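Local coordinates for protein VESB protease (Vibrio cholerae, PDB 4LK4) that probably acts as a secreted trypsin-like serine endopeptidase of the S1 family, cleaving peptide bonds in protein substrates outside the cell, at residues G48-T53 / K243-L248; Q80-A85 / S113-I118; Y90-Y95 / L100-A105; G38-G43 / D59-A64. The protein carries 1 engineered substitution. All blocks are in the same frame, centred on the assembly; numbering follows the deposited sequence.

In the fold
From the N terminus, contact 4 opens first on strand 39-46 and closes at 59-64, tying the loop beyond the Cys41-Cys57 disulfide back to the barrel. Contact 1 opens within that interval, at 48-53, so the two cross; it closes only at 243-248, after the last helix of the protease domain. Contact 2 starts on strand 82-91 and ends at 113-118, and contact 3, which closes the short 90-95/100-105 loop at the far end of the same strand, falls entirely within it. Both lie inside the span of contact 1. Contacts 2 to 4 join strands of the six-stranded barrel to its connecting loops, whereas contact 1 joins it to the passage into the Ig-like domain.

Contact 1. Residues G48-T53 / K243-L248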
# COMPACT_ATOMS: atom_id res chain seq x y z
N GLY A 48 2.22 4.78 -14.09
CA GLY A 48 1.58 6.07 -13.88
C GLY A 48 2.17 6.70 -12.67
O GLY A 48 3.34 6.93 -12.63
N ARG A 49 1.36 6.93 -11.66
CA ARG A 49 1.84 7.57 -10.45
C ARG A 49 1.69 6.68 -9.21
O ARG A 49 1.62 7.19 -8.10
CB ARG A 49 1.15 8.94 -10.26
CG ARG A 49 -0.37 8.89 -10.09
CD ARG A 49 -0.94 10.20 -9.59
NE ARG A 49 -1.18 11.14 -10.69
CZ ARG A 49 -0.59 12.33 -10.84
NH1 ARG A 49 0.29 12.79 -9.97
NH2 ARG A 49 -0.90 13.06 -11.90
N TYR A 50 1.71 5.35 -9.38
CA TYR A 50 1.44 4.48 -8.25
C TYR A 50 2.55 3.50 -7.92
O TYR A 50 3.13 2.87 -8.80
CB TYR A 50 0.17 3.70 -8.50
CG TYR A 50 -1.03 4.58 -8.73
CD1 TYR A 50 -1.62 5.24 -7.67
CD2 TYR A 50 -1.58 4.74 -10.01
CE1 TYR A 50 -2.73 6.05 -7.86
CE2 TYR A 50 -2.70 5.55 -10.22
CZ TYR A 50 -3.27 6.19 -9.13
OH TYR A 50 -4.36 7.00 -9.28
N VAL A 51 2.78 3.37 -6.62
CA VAL A 51 3.75 2.46 -6.05
C VAL A 51 3.05 1.54 -5.05
O VAL A 51 2.20 1.97 -4.28
CB VAL A 51 4.79 3.28 -5.31
CG1 VAL A 51 5.66 2.40 -4.44
CG2 VAL A 51 5.61 4.08 -6.30
N LEU A 52 3.44 0.27 -5.07
CA LEU A 52 2.88 -0.75 -4.19
C LEU A 52 3.89 -1.01 -3.10
O LEU A 52 5.10 -1.13 -3.38
CB LEU A 52 2.67 -2.04 -4.96
CG LEU A 52 2.16 -3.24 -4.18
CD1 LEU A 52 0.84 -2.95 -3.49
CD2 LEU A 52 2.03 -4.46 -5.09
N THR A 53 3.41 -1.09 -1.87
CA THR A 53 4.30 -1.26 -0.73
C THR A 53 3.52 -1.82 0.44
O THR A 53 2.38 -2.23 0.27
CB THR A 53 4.98 0.08 -0.37
OG1 THR A 53 6.07 -0.19 0.52
CG2 THR A 53 4.05 1.00 0.32
N LYS A 243 -8.69 -0.80 -7.19
CA LYS A 243 -9.55 0.23 -6.63
C LYS A 243 -8.75 1.46 -6.17
O LYS A 243 -9.26 2.57 -6.25
CB LYS A 243 -10.39 -0.33 -5.48
CG LYS A 243 -10.96 0.75 -4.57
CD LYS A 243 -11.94 0.24 -3.51
CE LYS A 243 -12.19 1.34 -2.49
NZ LYS A 243 -13.34 1.05 -1.61
N HIS A 244 -7.50 1.27 -5.72
CA HIS A 244 -6.71 2.39 -5.23
C HIS A 244 -5.63 2.88 -6.19
O HIS A 244 -4.78 3.66 -5.81
CB HIS A 244 -6.16 2.07 -3.86
CG HIS A 244 -7.23 1.94 -2.82
ND1 HIS A 244 -7.85 0.73 -2.55
CD2 HIS A 244 -7.82 2.86 -2.02
CE1 HIS A 244 -8.80 0.92 -1.64
NE2 HIS A 244 -8.79 2.20 -1.29
N THR A 245 -5.70 2.45 -7.46
CA THR A 245 -4.80 2.96 -8.51
C THR A 245 -5.65 3.39 -9.69
O THR A 245 -5.28 3.21 -10.86
CB THR A 245 -3.82 1.87 -8.96
OG1 THR A 245 -4.56 0.71 -9.38
CG2 THR A 245 -2.85 1.48 -7.82
N ASN A 246 -6.80 3.99 -9.38
CA ASN A 246 -7.88 4.21 -10.33
C ASN A 246 -8.05 5.69 -10.68
O ASN A 246 -9.11 6.12 -11.15
CB ASN A 246 -9.15 3.64 -9.69
CG ASN A 246 -10.16 3.16 -10.70
OD1 ASN A 246 -9.92 3.14 -11.90
ND2 ASN A 246 -11.34 2.79 -10.21
N GLN A 247 -7.02 6.49 -10.44
CA GLN A 247 -7.03 7.92 -10.82
C GLN A 247 -8.14 8.76 -10.19
O GLN A 247 -8.58 9.79 -10.74
CB GLN A 247 -7.02 8.07 -12.34
CG GLN A 247 -5.88 7.31 -13.01
CD GLN A 247 -5.96 7.40 -14.52
OE1 GLN A 247 -5.25 8.20 -15.14
NE2 GLN A 247 -6.84 6.60 -15.12
N LEU A 248 -8.58 8.31 -9.03
CA LEU A 248 -9.43 9.09 -8.14
C LEU A 248 -8.58 9.31 -6.90
O LEU A 248 -8.35 8.39 -6.12
CB LEU A 248 -10.70 8.30 -7.79
CG LEU A 248 -11.65 8.92 -6.75
CD1 LEU A 248 -11.99 10.35 -7.15
CD2 LEU A 248 -12.92 8.09 -6.55
O HOH W 1 -5.64 7.60 -7.07
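Tyr50 holds its CG anti to the carbonyl carbon and beside the backbone N (chi1 -58°), which carries the phenol from strand 50-53 to the loop 243-248; there Thr245, its CG2 likewise beside its own backbone N, comes over one face of the ring, CA first. Thr245 CA stands 3.6 Å from the centroid of the Tyr50 ring and 10° off its normal, a CH-pi contact made by the backbone carbon. The methyl lies further back along the tyrosine, with Thr245 CG2 3.7 Å from Tyr50 CG. On the opposite face, Arg49 CG is centred 4.0 Å above the plane of the Tyr50 ring, so the ring is sandwiched. Its hydroxyl is gripped at the far end: Gln247 N donates to Tyr50 OH over 2.9 Å, in a bent bond of 133°. A water at the ring edge, in its plane, lies 2.6 Å from Tyr50 OH and gives a weak hydrogen bond to Leu248 O. Together the amide and the water give the hydroxyl of a buried side chain two polar neighbours. Thr245 turns OG1 back to Ile241 O in the last turn of helix 238-243, while its side chain touches Leu46 and Ile106 of the barrel. Packing of the chain just after the C-terminal helix against the N-terminal barrel is typical of the chymotrypsin fold; here the same loop leads into strand 248-258 of the Ig-like domain.

Contact 2. Residues Q80-A85 / S113-I118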
# COMPACT_ATOMS: atom_id res chain seq x y z
N GLN A 80 20.76 7.55 -10.67
CA GLN A 80 20.05 6.30 -10.96
C GLN A 80 18.62 6.44 -10.46
O GLN A 80 18.42 6.74 -9.29
CB GLN A 80 20.70 5.11 -10.25
CG GLN A 80 21.88 4.51 -10.99
CD GLN A 80 22.63 3.51 -10.14
OE1 GLN A 80 22.37 3.39 -8.94
NE2 GLN A 80 23.55 2.79 -10.74
N GLY A 81 17.64 6.22 -11.33
CA GLY A 81 16.22 6.30 -10.96
C GLY A 81 15.63 7.70 -10.82
O GLY A 81 16.37 8.68 -10.72
N GLU A 82 14.29 7.78 -10.77
CA GLU A 82 13.59 9.05 -10.63
C GLU A 82 13.11 9.21 -9.21
O GLU A 82 12.36 8.39 -8.70
CB GLU A 82 12.38 9.14 -11.57
CG GLU A 82 12.75 9.03 -13.04
CD GLU A 82 11.57 9.17 -14.02
OE1 GLU A 82 10.44 9.54 -13.61
OE2 GLU A 82 11.81 8.90 -15.23
N ARG A 83 13.55 10.28 -8.57
CA ARG A 83 13.08 10.61 -7.23
C ARG A 83 11.84 11.48 -7.36
O ARG A 83 11.90 12.51 -8.00
CB ARG A 83 14.15 11.36 -6.45
CG ARG A 83 13.75 11.62 -5.01
CD ARG A 83 14.95 11.81 -4.12
NE ARG A 83 14.55 12.12 -2.76
CZ ARG A 83 15.37 12.17 -1.72
NH1 ARG A 83 16.68 11.89 -1.86
NH2 ARG A 83 14.87 12.49 -0.52
N ILE A 84 10.74 11.03 -6.77
CA ILE A 84 9.46 11.72 -6.90
C ILE A 84 8.74 11.82 -5.53
O ILE A 84 8.73 10.88 -4.74
CB ILE A 84 8.54 10.94 -7.85
CG1 ILE A 84 9.25 10.70 -9.17
CG2 ILE A 84 7.24 11.70 -8.11
CD1 ILE A 84 8.35 10.04 -10.19
N ALA A 85 8.10 12.94 -5.27
CA ALA A 85 7.37 13.09 -4.00
C ALA A 85 6.08 12.27 -3.95
O ALA A 85 5.38 12.10 -4.95
CB ALA A 85 7.04 14.56 -3.74
N SER A 113 5.46 8.56 -13.61
CA SER A 113 6.71 8.17 -14.23
C SER A 113 6.39 7.34 -15.44
O SER A 113 5.32 6.71 -15.51
CB SER A 113 7.56 7.33 -13.29
OG SER A 113 8.83 7.01 -13.87
N SER A 114 7.32 7.33 -16.40
CA SER A 114 7.17 6.47 -17.56
C SER A 114 8.18 5.31 -17.52
O SER A 114 8.26 4.55 -18.46
CB SER A 114 7.28 7.29 -18.85
OG SER A 114 8.59 7.78 -19.05
N LEU A 115 8.91 5.16 -16.42
CA LEU A 115 9.80 4.00 -16.23
C LEU A 115 9.00 2.70 -16.24
O LEU A 115 7.80 2.73 -16.03
CB LEU A 115 10.57 4.12 -14.92
CG LEU A 115 11.59 5.27 -14.90
CD1 LEU A 115 12.29 5.28 -13.55
CD2 LEU A 115 12.63 5.12 -16.00
N PRO A 116 9.66 1.56 -16.50
CA PRO A 116 8.87 0.34 -16.62
C PRO A 116 8.19 -0.05 -15.32
O PRO A 116 8.72 0.20 -14.24
CB PRO A 116 9.90 -0.72 -17.00
CG PRO A 116 11.08 0.03 -17.50
CD PRO A 116 11.08 1.32 -16.75
N ALA A 117 7.02 -0.65 -15.46
CA ALA A 117 6.22 -1.08 -14.33
C ALA A 117 6.38 -2.58 -14.13
O ALA A 117 6.65 -3.34 -15.05
CB ALA A 117 4.76 -0.73 -14.56
N ILE A 118 6.22 -3.01 -12.88
CA ILE A 118 6.23 -4.41 -12.58
C ILE A 118 4.91 -5.04 -13.03
O ILE A 118 3.92 -4.36 -13.20
CB ILE A 118 6.43 -4.62 -11.07
CG1 ILE A 118 6.96 -6.04 -10.82
CG2 ILE A 118 5.16 -4.29 -10.27
CD1 ILE A 118 7.67 -6.15 -9.48
O HOH W 2 9.49 9.07 -16.54
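Ser113 forms an ST turn beside the six-stranded N-terminal barrel of the trypsin fold, and its hydroxyl meets Glu82 at the start of strand 82-91. Ser113 OG accepts a nearly straight hydrogen bond (169°) from Leu115 N at 3.2 Å, which closes the turn. The same oxygen donates a weak bond to Glu82 OE1 at 3.0 Å, and is thus shared between the turn and the strand. Both torsions serve this meeting: OG of Ser113 lies anti to its backbone N (chi1 -176°), while the glutamate, with CG beside its backbone N, runs out toward the loop, extended beyond CG. Leu115 comes from the opposite direction and lies against the glutamate stem, its CD1 3.8 Å from Glu82 CG. Apolar contact continues along the strand, where Ile84 CD1 is 4.2 Å from Ser113 CB, and Ile70 of the neighbouring strand 66-70 touches both Ser113 and Leu115. The contact therefore lays the chain leaving strand 112-113 against strands 82-91 and 66-70 of the barrel. The second carboxylate oxygen reaches the turn through a water, which donates to Glu82 OE2 at 2.7 Å and accepts from Ser114 N at 2.8 Å.

Contact 3. Residues Y90-Y95 / L100-A105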
# COMPACT_ATOMS: atom_id res chain seq x y z
N TYR A 90 -2.71 5.38 0.44
CA TYR A 90 -3.90 4.59 0.73
C TYR A 90 -3.44 3.32 1.43
O TYR A 90 -2.65 2.57 0.87
CB TYR A 90 -4.69 4.26 -0.55
CG TYR A 90 -4.96 5.51 -1.34
CD1 TYR A 90 -4.06 5.97 -2.28
CD2 TYR A 90 -6.07 6.25 -1.10
CE1 TYR A 90 -4.29 7.15 -2.96
CE2 TYR A 90 -6.33 7.41 -1.80
CZ TYR A 90 -5.42 7.87 -2.72
OH TYR A 90 -5.70 9.06 -3.39
N ARG A 91 -3.90 3.09 2.65
CA ARG A 91 -3.61 1.84 3.33
C ARG A 91 -4.86 1.00 3.39
O ARG A 91 -5.96 1.52 3.36
CB ARG A 91 -3.16 2.12 4.74
CG ARG A 91 -1.92 2.99 4.83
CD ARG A 91 -1.83 3.56 6.24
NE ARG A 91 -0.83 2.88 7.02
CZ ARG A 91 -0.84 2.72 8.34
NH1 ARG A 91 -1.84 3.15 9.10
NH2 ARG A 91 0.19 2.08 8.90
N HIS A 92 -4.71 -0.31 3.51
CA HIS A 92 -5.89 -1.14 3.63
C HIS A 92 -6.64 -0.74 4.88
O HIS A 92 -6.05 -0.60 5.93
CB HIS A 92 -5.54 -2.61 3.68
CG HIS A 92 -6.65 -3.48 3.21
ND1 HIS A 92 -7.73 -3.80 4.00
CD2 HIS A 92 -6.88 -4.07 2.01
CE1 HIS A 92 -8.57 -4.56 3.33
NE2 HIS A 92 -8.08 -4.74 2.11
N LEU A 93 -7.94 -0.55 4.78
CA LEU A 93 -8.72 -0.08 5.91
C LEU A 93 -8.94 -1.17 6.97
O LEU A 93 -9.34 -0.86 8.11
CB LEU A 93 -10.04 0.53 5.44
CG LEU A 93 -9.86 1.86 4.69
CD1 LEU A 93 -11.22 2.39 4.28
CD2 LEU A 93 -9.15 2.90 5.54
N SER A 94 -8.67 -2.43 6.60
CA SER A 94 -8.61 -3.57 7.54
C SER A 94 -7.17 -3.90 7.99
O SER A 94 -6.95 -4.89 8.70
CB SER A 94 -9.30 -4.80 6.93
OG SER A 94 -10.68 -4.51 6.66
N TYR A 95 -6.20 -3.08 7.61
CA TYR A 95 -4.85 -3.22 8.16
C TYR A 95 -4.93 -3.15 9.66
O TYR A 95 -5.61 -2.27 10.21
CB TYR A 95 -3.93 -2.12 7.65
CG TYR A 95 -2.64 -1.98 8.42
CD1 TYR A 95 -1.70 -3.02 8.45
CD2 TYR A 95 -2.35 -0.82 9.10
CE1 TYR A 95 -0.51 -2.88 9.14
CE2 TYR A 95 -1.18 -0.68 9.80
CZ TYR A 95 -0.26 -1.71 9.81
OH TYR A 95 0.88 -1.52 10.54
N LEU A 100 -0.20 -7.34 11.82
CA LEU A 100 0.09 -6.96 10.45
C LEU A 100 -0.70 -7.71 9.37
O LEU A 100 -0.17 -7.92 8.27
CB LEU A 100 1.58 -7.09 10.18
CG LEU A 100 2.57 -6.27 11.00
CD1 LEU A 100 3.98 -6.53 10.47
CD2 LEU A 100 2.26 -4.80 10.87
N LEU A 101 -1.94 -8.08 9.63
CA LEU A 101 -2.79 -8.52 8.53
C LEU A 101 -3.20 -7.36 7.62
O LEU A 101 -3.32 -6.21 8.04
CB LEU A 101 -4.05 -9.25 9.02
CG LEU A 101 -3.86 -10.47 9.94
CD1 LEU A 101 -5.23 -11.05 10.29
CD2 LEU A 101 -2.98 -11.55 9.34
N ASN A 102 -3.42 -7.69 6.36
CA ASN A 102 -3.76 -6.77 5.32
C ASN A 102 -2.74 -5.67 5.23
O ASN A 102 -3.08 -4.50 5.11
CB ASN A 102 -5.16 -6.23 5.52
CG ASN A 102 -6.14 -7.33 5.82
OD1 ASN A 102 -6.27 -8.30 5.07
ND2 ASN A 102 -6.82 -7.20 6.95
N ASP A 103 -1.47 -6.08 5.26
CA ASP A 103 -0.36 -5.15 5.29
C ASP A 103 -0.05 -4.72 3.88
O ASP A 103 0.87 -5.21 3.26
CB ASP A 103 0.85 -5.81 5.94
CG ASP A 103 1.97 -4.84 6.24
OD1 ASP A 103 1.75 -3.61 6.22
OD2 ASP A 103 3.10 -5.33 6.51
N ILE A 104 -0.84 -3.79 3.37
CA ILE A 104 -0.64 -3.33 2.03
C ILE A 104 -1.05 -1.88 1.91
O ILE A 104 -1.96 -1.43 2.58
CB ILE A 104 -1.43 -4.21 1.06
CG1 ILE A 104 -1.09 -3.86 -0.39
CG2 ILE A 104 -2.93 -4.11 1.33
CD1 ILE A 104 -1.65 -4.84 -1.40
N ALA A 105 -0.34 -1.17 1.02
CA ALA A 105 -0.56 0.24 0.80
C ALA A 105 -0.19 0.67 -0.60
O ALA A 105 0.65 0.07 -1.22
CB ALA A 105 0.25 1.06 1.81
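His92 and Asn102 stack across the loop that joins strands 82-91 and 105-109. With CG anti to the backbone N (chi1 -155°), His92 swings its imidazole over the asparagine: Asn102 CB lies 4.1 Å from the centroid of the His92 ring, over its face, and ring and amide planes are only 25° apart. The ring is kept from rotating by Ser94 N, which donates to His92 ND1 at 3.1 Å, close to the ring plane. Asn102 points its amide at the type I turn from His92 to Tyr95, where ND2 donates to Ser94 O at 2.9 Å, straight from its own plane but from above the carbonyl plane. Tyr95, its CG also anti to the backbone N (chi1 166°), lies alongside Leu100, whose CD2 meets the ring edge 3.6 Å from Tyr95 OH; that hydroxyl bonds Asp59. Backbone pairing ends with His92 N donating to Ile104 O at 3.1 Å, beside the non-hydrogen-bonded pair Arg91-Ala105. Asp103, beside the Tyr95 ring, turns OD2 to His56 ND1 and Ser216 OG, consistent with the Asp-His pair of an S1 catalytic triad. Because ND1 accepts from Ser94 N, His92 is probably neutral, with its proton on NE2.

Contact 4. Residues G38-G43 / D59-A64; sequences GQFCGG and DSRSAA
Phe40 and Arg61 meet face to face, the guanidinium lying flat on the phenyl ring with planes 7° and centres 3.6 Å apart. The overlap is offset toward the root of the ring: Arg61 CZ sits 3.4 Å from Phe40 CG, and Arg61 NH2 reaches past the rim to within 3.4 Å of Phe40 CB. Further back, Arg61 CD adds a CH-pi contact, 3.9 Å from the centroid of the Phe40 ring. The arginine and the phenylalanine run antiparallel as they overlap, the former extended from CG to NE and the latter with CG between its backbone N and carbonyl carbon (chi1 63°). One shell out, a weak hydrogen bond from Arg61 NE to Cys57 O probably helps to orient the guanidinium, and Cys57 is disulfide-bonded to Cys41, the residue next to Phe40. A classic beta bulge, in which Phe40 and Cys41 both face Leu28 of strand 25-30, sets the backbone here. The contact thus joins a barrel strand to the surface loop after the disulfide. Stacked this flat, the cation-pi pair leaves the guanidinium N-H groups pointing outward roughly parallel to the ring, where they could still serve other acceptors.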
# COMPACT_ATOMS: atom_id res chain seq x y z
N GLY A 38 18.27 8.22 4.31
CA GLY A 38 16.84 8.35 4.53
C GLY A 38 16.01 7.16 4.08
O GLY A 38 14.81 7.15 4.27
N GLN A 39 16.62 6.15 3.45
CA GLN A 39 15.82 5.04 2.94
C GLN A 39 15.19 4.31 4.12
O GLN A 39 15.86 4.07 5.09
CB GLN A 39 16.70 4.10 2.13
CG GLN A 39 15.92 3.07 1.32
CD GLN A 39 15.84 1.73 2.01
OE1 GLN A 39 16.68 1.41 2.84
NE2 GLN A 39 14.85 0.93 1.65
N PHE A 40 13.90 3.99 4.07
CA PHE A 40 13.29 3.22 5.16
C PHE A 40 12.44 2.04 4.69
O PHE A 40 12.09 1.20 5.49
CB PHE A 40 12.43 4.13 6.06
CG PHE A 40 11.28 4.74 5.35
CD1 PHE A 40 10.09 4.07 5.26
CD2 PHE A 40 11.42 5.94 4.71
CE1 PHE A 40 9.03 4.61 4.58
CE2 PHE A 40 10.36 6.50 4.03
CZ PHE A 40 9.15 5.82 3.95
N CYS A 41 12.08 1.96 3.43
CA CYS A 41 11.29 0.81 2.95
C CYS A 41 11.56 0.57 1.49
O CYS A 41 12.23 1.36 0.85
CB CYS A 41 9.75 1.01 3.19
SG CYS A 41 9.15 0.18 4.72
N GLY A 42 11.01 -0.52 0.98
CA GLY A 42 10.97 -0.77 -0.42
C GLY A 42 9.58 -0.72 -1.01
O GLY A 42 8.58 -0.54 -0.31
N GLY A 43 9.53 -0.84 -2.34
CA GLY A 43 8.27 -0.81 -3.05
C GLY A 43 8.48 -1.27 -4.46
O GLY A 43 9.59 -1.61 -4.85
N ASP A 59 3.14 3.44 9.49
CA ASP A 59 2.54 3.55 10.84
C ASP A 59 2.77 4.95 11.43
O ASP A 59 1.87 5.55 12.03
CB ASP A 59 3.10 2.50 11.82
CG ASP A 59 2.57 1.07 11.56
OD1 ASP A 59 1.45 0.88 11.06
OD2 ASP A 59 3.30 0.11 11.91
N SER A 60 3.96 5.50 11.21
CA SER A 60 4.32 6.78 11.86
C SER A 60 4.76 7.89 10.91
O SER A 60 5.53 8.76 11.29
CB SER A 60 5.44 6.49 12.87
OG SER A 60 5.03 5.55 13.86
N ARG A 61 4.26 7.84 9.68
CA ARG A 61 4.67 8.75 8.62
C ARG A 61 3.48 9.06 7.78
O ARG A 61 2.56 8.24 7.68
CB ARG A 61 5.64 8.08 7.66
CG ARG A 61 6.89 7.51 8.25
CD ARG A 61 7.70 6.77 7.20
NE ARG A 61 8.67 5.89 7.84
CZ ARG A 61 9.92 6.23 8.12
NH1 ARG A 61 10.39 7.44 7.78
NH2 ARG A 61 10.71 5.36 8.73
N SER A 62 3.51 10.21 7.12
CA SER A 62 2.52 10.52 6.11
C SER A 62 3.14 11.06 4.83
O SER A 62 4.34 11.31 4.73
CB SER A 62 1.46 11.47 6.68
OG SER A 62 2.08 12.57 7.27
N ALA A 63 2.29 11.20 3.83
CA ALA A 63 2.67 11.50 2.47
C ALA A 63 3.73 12.57 2.36
O ALA A 63 4.74 12.35 1.69
CB ALA A 63 1.43 11.90 1.69
N ALA A 64 3.53 13.71 3.03
CA ALA A 64 4.41 14.89 2.85
C ALA A 64 5.83 14.71 3.36
O ALA A 64 6.69 15.53 3.08
CB ALA A 64 3.80 16.14 3.49